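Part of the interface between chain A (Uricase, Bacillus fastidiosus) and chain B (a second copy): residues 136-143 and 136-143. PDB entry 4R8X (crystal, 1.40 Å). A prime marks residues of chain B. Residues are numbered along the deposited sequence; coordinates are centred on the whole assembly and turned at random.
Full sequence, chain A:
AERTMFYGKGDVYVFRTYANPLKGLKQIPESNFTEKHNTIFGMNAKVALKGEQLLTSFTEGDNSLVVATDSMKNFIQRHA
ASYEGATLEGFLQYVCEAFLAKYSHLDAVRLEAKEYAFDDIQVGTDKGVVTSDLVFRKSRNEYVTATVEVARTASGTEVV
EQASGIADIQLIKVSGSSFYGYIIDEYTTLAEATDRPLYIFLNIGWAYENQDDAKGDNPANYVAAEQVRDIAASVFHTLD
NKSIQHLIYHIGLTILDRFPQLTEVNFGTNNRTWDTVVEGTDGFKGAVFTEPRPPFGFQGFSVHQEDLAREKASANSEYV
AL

Chain A 136-143: FRKSRNEY
Chain B 136-143: FRKSRNEY

How do the two copies meet? Each stretch enters as strand at 136-138 and turns at Arg140 (phi/psi -101/16) and Asn141 (-92/-148) before Glu142 extends again; chain B repeats these angles within a few degrees. The end-to-end directions, CA 137 to 142, lie 147° apart, so the chains run roughly antiparallel, in register at Arg140 and Arg140′, whose CA atoms are 5.4 Å apart. Together they bury 559 Å², while Phe136 and Tyr143 stay out of contact in both copies.

What carries the central hydrogen bonds? Asn141 (chi1 -64°, m; chi2 -33°) starts sideways from its CA, but its amide reaches across. Arg140 N donates to Asn141′ OD1 at 2.8 Å, and Arg140′ N donates to Asn141 OD1 at 2.7 Å, both nearly straight at 175°. The short amide side chain thus satisfies a backbone NH of the partner loop. Asn141 N donates to Ser139 OG at 3.0 Å, and Asn141′ N to Ser139′ OG at the same distance; each serine is chi1 t, and its hydroxyl braces the turn.

Where do the asparagine NH2 groups find acceptors? Asn141 ND2 and Asn141′ ND2 approach to 3.1 Å, but both are donors and form no bond with each other. Water 1 resolves the encounter, accepting from Asn141 ND2 at 2.8 Å and from Asn141′ ND2 at 2.9 Å. It also hydrogen-bonds Ser139 OG at 2.8 Å.

How are the arginines at 137 held? Their CA-to-CB bonds point toward the partner, and the chains run t, t, p, with chi1 165° in Arg137 and 171° in Arg137′. Glu142′ lies at the guanidinium edge of Arg137 in a salt bridge, with weak hydrogen bonds from Arg137 NH1 to Glu142′ OE1 (3.2 Å) and OE2 (3.4 Å). The reciprocal salt bridge has one weak bond, Arg137′ NH1 to Glu142 OE2 at 3.3 Å. Each glutamate is chi1 p, chi2 near -95°. Asn141′ ND2 sits over a guanidinium face, 3.3 Å from Arg137 CZ. The like charges at Arg137 NH2 and Arg137′ NH2 remain 4.2 Å apart; both nitrogens are hydrogen-bonded elsewhere in the structure.

What does the Arg140 side chain bond to? Its m, p, p rotamer (chi1 -81°, chi2 85°, chi3 79°), matched in Arg140′, returns NH1 to its own stretch: Arg140 NH1 donates to Lys138 O at 2.8 Å, as Arg140′ NH1 does to Lys138′ O. NH2 is satisfied elsewhere in the structure. The curled side chain lays a guanidinium face against Asn141′ OD1, 3.4 Å from Arg140 NH1 but too poorly angled for a hydrogen bond.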

# COMPACT_ATOMS: atom_id res chain seq x y z
N PHE A 136 -24.26 -5.02 2.68
CA PHE A 136 -23.61 -4.12 1.74
C PHE A 136 -22.14 -4.47 1.56
O PHE A 136 -21.49 -4.99 2.48
CB PHE A 136 -23.76 -2.66 2.21
CG PHE A 136 -25.19 -2.26 2.44
CD1 PHE A 136 -25.97 -1.80 1.39
CD2 PHE A 136 -25.77 -2.38 3.70
CE1 PHE A 136 -27.30 -1.46 1.59
CE2 PHE A 136 -27.08 -2.05 3.91
CZ PHE A 136 -27.85 -1.57 2.85
N ARG A 137 -21.60 -4.21 0.37
CA ARG A 137 -20.20 -4.46 0.10
C ARG A 137 -19.38 -3.20 0.35
O ARG A 137 -19.73 -2.12 -0.14
CB ARG A 137 -20.01 -4.94 -1.34
CG ARG A 137 -18.57 -4.88 -1.83
CD ARG A 137 -18.42 -5.39 -3.27
NE ARG A 137 -18.97 -4.50 -4.30
CZ ARG A 137 -18.90 -4.77 -5.60
NH1 ARG A 137 -18.32 -5.90 -6.01
NH2 ARG A 137 -19.39 -3.93 -6.48
N LYS A 138 -18.31 -3.31 1.12
CA LYS A 138 -17.36 -2.20 1.23
C LYS A 138 -16.69 -2.00 -0.12
O LYS A 138 -16.00 -2.89 -0.61
CB LYS A 138 -16.29 -2.48 2.27
CG LYS A 138 -15.26 -1.38 2.35
CD LYS A 138 -15.87 -0.16 3.00
CE LYS A 138 -14.92 1.05 2.97
NZ LYS A 138 -14.71 1.68 1.64
N SER A 139 -16.87 -0.83 -0.71
CA SER A 139 -16.27 -0.59 -2.01
C SER A 139 -14.91 0.06 -1.91
O SER A 139 -14.74 1.06 -1.21
CB SER A 139 -17.17 0.29 -2.86
OG SER A 139 -16.49 0.60 -4.08
N ARG A 140 -13.95 -0.52 -2.62
CA ARG A 140 -12.61 0.05 -2.73
C ARG A 140 -12.45 0.79 -4.06
O ARG A 140 -11.33 1.09 -4.48
CB ARG A 140 -11.54 -1.03 -2.59
CG ARG A 140 -11.27 -1.38 -1.14
CD ARG A 140 -12.25 -2.42 -0.66
NE ARG A 140 -11.82 -3.72 -1.13
CZ ARG A 140 -12.62 -4.78 -1.29
NH1 ARG A 140 -13.91 -4.71 -1.05
NH2 ARG A 140 -12.11 -5.91 -1.72
N ASN A 141 -13.57 1.08 -4.71
CA ASN A 141 -13.53 1.84 -5.97
C ASN A 141 -13.67 3.35 -5.72
O ASN A 141 -13.18 3.85 -4.71
CB ASN A 141 -14.55 1.27 -6.96
CG ASN A 141 -14.20 -0.16 -7.37
OD1 ASN A 141 -13.02 -0.51 -7.45
ND2 ASN A 141 -15.21 -0.99 -7.61
N GLU A 142 -14.29 4.07 -6.65
CA GLU A 142 -14.39 5.52 -6.52
C GLU A 142 -15.21 5.93 -5.31
O GLU A 142 -16.11 5.21 -4.87
CB GLU A 142 -14.95 6.16 -7.79
CG GLU A 142 -16.37 5.72 -8.17
CD GLU A 142 -16.39 4.57 -9.16
OE1 GLU A 142 -17.28 4.54 -10.03
OE2 GLU A 142 -15.51 3.69 -9.08
N TYR A 143 -14.92 7.11 -4.77
CA TYR A 143 -15.54 7.54 -3.53
C TYR A 143 -15.74 9.04 -3.53
O TYR A 143 -14.99 9.79 -4.17
CB TYR A 143 -14.72 7.06 -2.31
CG TYR A 143 -13.31 7.60 -2.27
CD1 TYR A 143 -12.27 6.92 -2.91
CD2 TYR A 143 -13.01 8.79 -1.62
CE1 TYR A 143 -10.98 7.41 -2.88
CE2 TYR A 143 -11.72 9.29 -1.60
CZ TYR A 143 -10.71 8.60 -2.24
OH TYR A 143 -9.43 9.10 -2.22
N PHE B 136 -15.03 -0.07 -19.32
CA PHE B 136 -15.20 -0.90 -18.13
C PHE B 136 -14.49 -0.26 -16.94
O PHE B 136 -13.50 0.45 -17.12
CB PHE B 136 -14.67 -2.32 -18.38
CG PHE B 136 -15.36 -3.01 -19.53
CD1 PHE B 136 -16.57 -3.67 -19.35
CD2 PHE B 136 -14.80 -2.98 -20.80
CE1 PHE B 136 -17.21 -4.28 -20.42
CE2 PHE B 136 -15.44 -3.59 -21.87
CZ PHE B 136 -16.64 -4.25 -21.68
N ARG B 137 -15.01 -0.48 -15.74
CA ARG B 137 -14.34 0.00 -14.54
C ARG B 137 -13.34 -1.02 -14.03
O ARG B 137 -13.69 -2.18 -13.87
CB ARG B 137 -15.36 0.26 -13.43
CG ARG B 137 -14.73 0.55 -12.07
CD ARG B 137 -15.75 0.98 -11.01
NE ARG B 137 -16.66 -0.08 -10.60
CZ ARG B 137 -17.56 0.07 -9.63
NH1 ARG B 137 -17.67 1.24 -9.02
NH2 ARG B 137 -18.36 -0.93 -9.28
N LYS B 138 -12.10 -0.60 -13.76
CA LYS B 138 -11.17 -1.49 -13.08
C LYS B 138 -11.63 -1.64 -11.64
O LYS B 138 -11.64 -0.68 -10.87
CB LYS B 138 -9.76 -0.93 -13.07
CG LYS B 138 -8.85 -1.71 -12.13
CD LYS B 138 -8.42 -2.99 -12.77
CE LYS B 138 -8.08 -4.07 -11.72
NZ LYS B 138 -7.20 -3.61 -10.61
N SER B 139 -11.98 -2.86 -11.24
CA SER B 139 -12.48 -3.03 -9.89
C SER B 139 -11.37 -3.36 -8.91
O SER B 139 -10.53 -4.23 -9.16
CB SER B 139 -13.55 -4.11 -9.83
OG SER B 139 -13.95 -4.27 -8.48
N ARG B 140 -11.38 -2.68 -7.77
CA ARG B 140 -10.47 -3.02 -6.67
C ARG B 140 -11.19 -3.79 -5.56
O ARG B 140 -10.66 -3.90 -4.46
CB ARG B 140 -9.78 -1.78 -6.11
CG ARG B 140 -8.68 -1.24 -7.02
CD ARG B 140 -9.23 -0.34 -8.13
NE ARG B 140 -9.60 0.97 -7.59
CZ ARG B 140 -10.46 1.82 -8.14
NH1 ARG B 140 -11.08 1.53 -9.27
NH2 ARG B 140 -10.71 2.98 -7.55
N ASN B 141 -12.35 -4.35 -5.89
CA ASN B 141 -13.09 -5.19 -4.97
C ASN B 141 -12.68 -6.67 -5.10
O ASN B 141 -11.53 -6.97 -5.40
CB ASN B 141 -14.60 -4.96 -5.12
CG ASN B 141 -15.00 -3.53 -4.78
OD1 ASN B 141 -14.38 -2.91 -3.92
ND2 ASN B 141 -16.05 -3.02 -5.42
N GLU B 142 -13.61 -7.59 -4.86
CA GLU B 142 -13.25 -9.01 -4.86
C GLU B 142 -12.81 -9.46 -6.25
O GLU B 142 -13.25 -8.90 -7.25
CB GLU B 142 -14.41 -9.87 -4.34
CG GLU B 142 -15.71 -9.78 -5.15
CD GLU B 142 -16.67 -8.71 -4.63
OE1 GLU B 142 -17.90 -8.88 -4.79
OE2 GLU B 142 -16.19 -7.71 -4.07
N TYR B 143 -11.94 -10.46 -6.31
CA TYR B 143 -11.42 -10.90 -7.59
C TYR B 143 -11.20 -12.41 -7.56
O TYR B 143 -11.02 -13.01 -6.50
CB TYR B 143 -10.12 -10.18 -7.92
CG TYR B 143 -9.03 -10.36 -6.88
CD1 TYR B 143 -8.93 -9.52 -5.78
CD2 TYR B 143 -8.14 -11.42 -6.98
CE1 TYR B 143 -7.94 -9.70 -4.83
CE2 TYR B 143 -7.14 -11.61 -6.05
CZ TYR B 143 -7.04 -10.75 -4.97
OH TYR B 143 -6.05 -10.95 -4.04
O HOH W 1 -17.66 -0.80 -6.22